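Local atomic coordinates of recombination protein uvsY (Enterobacteria phage T4, PDB entry 4ZWS), a protein that promotes assembly of the UvsX recombinase on single-stranded DNA and helps it displace bound gp32 during phage DNA synthesis and recombination. Residues A[7-12]-A[32-37]. Residues are numbered along the deposited sequence; the frame is centred on the assembly and turned at random.
Sequences QEELKK and YSKWLN
Glu9 OE1 is gripped by two lysines of helix 21-64. Lys34 NZ donates a hydrogen bond to Glu9 OE1 at 2.7 Å, as part of a salt bridge. Lys34 meets the oxygen on its anti side, 29° out of the carboxylate plane. The second lysine is Lys38, which forms another salt bridge with Glu9 OE1 and a cation-pi contact with Trp35. Glu9 reaches across with an extended chain, its CG anti to the backbone N (chi1 -174°). Lys34 comes from the opposite direction on a bent chain. Asp13 takes a salt bridge from Lys34 NZ and a hydrogen bond from the indole N-H of Trp35. The two carboxylates probably offset the like charge of Lys12 NZ, 5.1 Å from Lys34 NZ. Beside this charged cluster the Trp35 indole spans most of the gap between helices. The far end of its six-membered ring abuts the helix 3-14 backbone, with Trp35 CZ2 3.6 Å from Leu10 N, which lies at the ring edge near its plane. Leu10 CB touches Trp35 CZ2 at 3.7 Å, and Leu10 CD1 rests over one face, offset toward the rim. Ala113 of helix 91-135 touches both Leu10 and Trp35, while Leu36 of a second subunit packs on Leu10. Segments 7-12 and 32-37 run nearly antiparallel, at 167°, with their axes 12.5 Å apart at closest approach, a wide spacing bridged by tryptophan in the helical packing of the heptameric alpha barrel.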
loop_
_atom_site.group_PDB
_atom_site.type_symbol
_atom_site.label_atom_id
_atom_site.label_comp_id
_atom_site.label_asym_id
_atom_site.label_seq_id
_atom_site.Cartn_x
_atom_site.Cartn_y
_atom_site.Cartn_z
ATOM N N GLN A 7 11.038 -13.326 -23.692
ATOM C CA GLN A 7 11.801 -12.091 -23.770
ATOM C C GLN A 7 11.986 -11.687 -25.220
ATOM O O GLN A 7 11.747 -10.535 -25.600
ATOM C CB GLN A 7 13.144 -12.249 -23.079
ATOM C CG GLN A 7 12.990 -12.444 -21.610
ATOM C CD GLN A 7 14.309 -12.584 -20.895
ATOM O OE1 GLN A 7 15.344 -12.843 -21.518
ATOM N NE2 GLN A 7 14.281 -12.426 -19.568
ATOM N N GLU A 8 12.388 -12.655 -26.030
ATOM C CA GLU A 8 12.614 -12.414 -27.433
ATOM C C GLU A 8 11.313 -12.081 -28.154
ATOM O O GLU A 8 11.277 -11.179 -29.000
ATOM C CB GLU A 8 13.306 -13.624 -28.055
ATOM C CG GLU A 8 14.199 -13.242 -29.212
ATOM C CD GLU A 8 15.183 -12.136 -28.846
ATOM O OE1 GLU A 8 15.748 -12.169 -27.723
ATOM O OE2 GLU A 8 15.358 -11.215 -29.682
ATOM N N GLU A 9 10.244 -12.782 -27.796
ATOM C CA GLU A 9 8.956 -12.553 -28.433
ATOM C C GLU A 9 8.409 -11.145 -28.167
ATOM O O GLU A 9 7.927 -10.483 -29.091
ATOM C CB GLU A 9 7.941 -13.591 -27.984
ATOM C CG GLU A 9 6.636 -13.487 -28.735
ATOM C CD GLU A 9 5.658 -14.589 -28.388
ATOM O OE1 GLU A 9 4.530 -14.563 -28.926
ATOM O OE2 GLU A 9 6.011 -15.481 -27.584
ATOM N N LEU A 10 8.456 -10.700 -26.910
ATOM C CA LEU A 10 7.983 -9.363 -26.575
ATOM C C LEU A 10 8.798 -8.280 -27.270
ATOM O O LEU A 10 8.238 -7.290 -27.767
ATOM C CB LEU A 10 8.035 -9.120 -25.068
ATOM C CG LEU A 10 7.470 -7.766 -24.621
ATOM C CD1 LEU A 10 5.990 -7.661 -24.934
ATOM C CD2 LEU A 10 7.734 -7.496 -23.161
ATOM N N LYS A 11 10.112 -8.484 -27.324
ATOM C CA LYS A 11 11.015 -7.511 -27.933
ATOM C C LYS A 11 10.640 -7.278 -29.381
ATOM O O LYS A 11 10.618 -6.150 -29.857
ATOM C CB LYS A 11 12.463 -7.990 -27.849
ATOM C CG LYS A 11 13.473 -7.011 -28.400
ATOM C CD LYS A 11 14.795 -7.701 -28.647
ATOM C CE LYS A 11 15.949 -6.739 -28.585
ATOM N NZ LYS A 11 17.237 -7.426 -28.878
ATOM N N LYS A 12 10.313 -8.365 -30.066
ATOM C CA LYS A 12 9.875 -8.289 -31.442
ATOM C C LYS A 12 8.512 -7.594 -31.515
ATOM O O LYS A 12 8.301 -6.738 -32.371
ATOM C CB LYS A 12 9.863 -9.703 -32.042
ATOM C CG LYS A 12 9.323 -9.842 -33.444
ATOM C CD LYS A 12 9.340 -11.306 -33.877
ATOM C CE LYS A 12 8.623 -12.246 -32.876
ATOM N NZ LYS A 12 7.165 -11.983 -32.626
ATOM N N TYR A 32 -2.195 -7.541 -27.059
ATOM C CA TYR A 32 -2.604 -7.596 -25.675
ATOM C C TYR A 32 -3.353 -8.895 -25.433
ATOM O O TYR A 32 -3.044 -9.657 -24.510
ATOM C CB TYR A 32 -3.493 -6.410 -25.341
ATOM C CG TYR A 32 -3.706 -6.196 -23.862
ATOM C CD1 TYR A 32 -4.829 -6.719 -23.237
ATOM C CD2 TYR A 32 -2.771 -5.520 -23.081
ATOM C CE1 TYR A 32 -5.040 -6.557 -21.899
ATOM C CE2 TYR A 32 -2.983 -5.338 -21.723
ATOM C CZ TYR A 32 -4.124 -5.867 -21.141
ATOM O OH TYR A 32 -4.377 -5.722 -19.797
ATOM N N SER A 33 -4.288 -9.173 -26.331
ATOM C CA SER A 33 -5.047 -10.409 -26.301
ATOM C C SER A 33 -4.111 -11.638 -26.287
ATOM O O SER A 33 -4.317 -12.570 -25.508
ATOM C CB SER A 33 -6.016 -10.432 -27.472
ATOM O OG SER A 33 -6.585 -11.702 -27.610
ATOM N N LYS A 34 -3.086 -11.630 -27.145
ATOM C CA LYS A 34 -2.143 -12.744 -27.251
ATOM C C LYS A 34 -1.454 -13.010 -25.916
ATOM O O LYS A 34 -1.374 -14.148 -25.459
ATOM C CB LYS A 34 -1.070 -12.468 -28.296
ATOM C CG LYS A 34 -0.314 -13.717 -28.721
ATOM C CD LYS A 34 1.179 -13.512 -28.687
ATOM C CE LYS A 34 1.665 -12.508 -29.679
ATOM N NZ LYS A 34 3.113 -12.278 -29.468
ATOM N N TRP A 35 -0.944 -11.946 -25.303
ATOM C CA TRP A 35 -0.223 -12.065 -24.040
ATOM C C TRP A 35 -1.179 -12.313 -22.878
ATOM O O TRP A 35 -0.808 -12.933 -21.890
ATOM C CB TRP A 35 0.637 -10.826 -23.787
ATOM C CG TRP A 35 1.882 -10.817 -24.628
ATOM C CD1 TRP A 35 2.043 -10.231 -25.844
ATOM C CD2 TRP A 35 3.140 -11.423 -24.306
ATOM N NE1 TRP A 35 3.319 -10.431 -26.302
ATOM C CE2 TRP A 35 4.014 -11.162 -25.375
ATOM C CE3 TRP A 35 3.611 -12.158 -23.218
ATOM C CZ2 TRP A 35 5.331 -11.612 -25.389
ATOM C CZ3 TRP A 35 4.925 -12.605 -23.234
ATOM C CH2 TRP A 35 5.765 -12.330 -24.313
ATOM N N LEU A 36 -2.417 -11.857 -23.008
ATOM C CA LEU A 36 -3.408 -12.171 -22.001
ATOM C C LEU A 36 -3.624 -13.675 -21.959
ATOM O O LEU A 36 -3.724 -14.255 -20.877
ATOM C CB LEU A 36 -4.709 -11.430 -22.289
ATOM C CG LEU A 36 -5.770 -11.464 -21.196
ATOM C CD1 LEU A 36 -5.197 -11.021 -19.860
ATOM C CD2 LEU A 36 -6.890 -10.542 -21.606
ATOM N N ASN A 37 -3.616 -14.310 -23.128
ATOM C CA ASN A 37 -3.724 -15.770 -23.228
ATOM C C ASN A 37 -2.532 -16.530 -22.674
ATOM O O ASN A 37 -2.713 -17.557 -22.028
ATOM C CB ASN A 37 -3.970 -16.180 -24.671
ATOM C CG ASN A 37 -5.345 -15.804 -25.124
ATOM O OD1 ASN A 37 -6.210 -15.531 -24.290
ATOM N ND2 ASN A 37 -5.553 -15.729 -26.438
#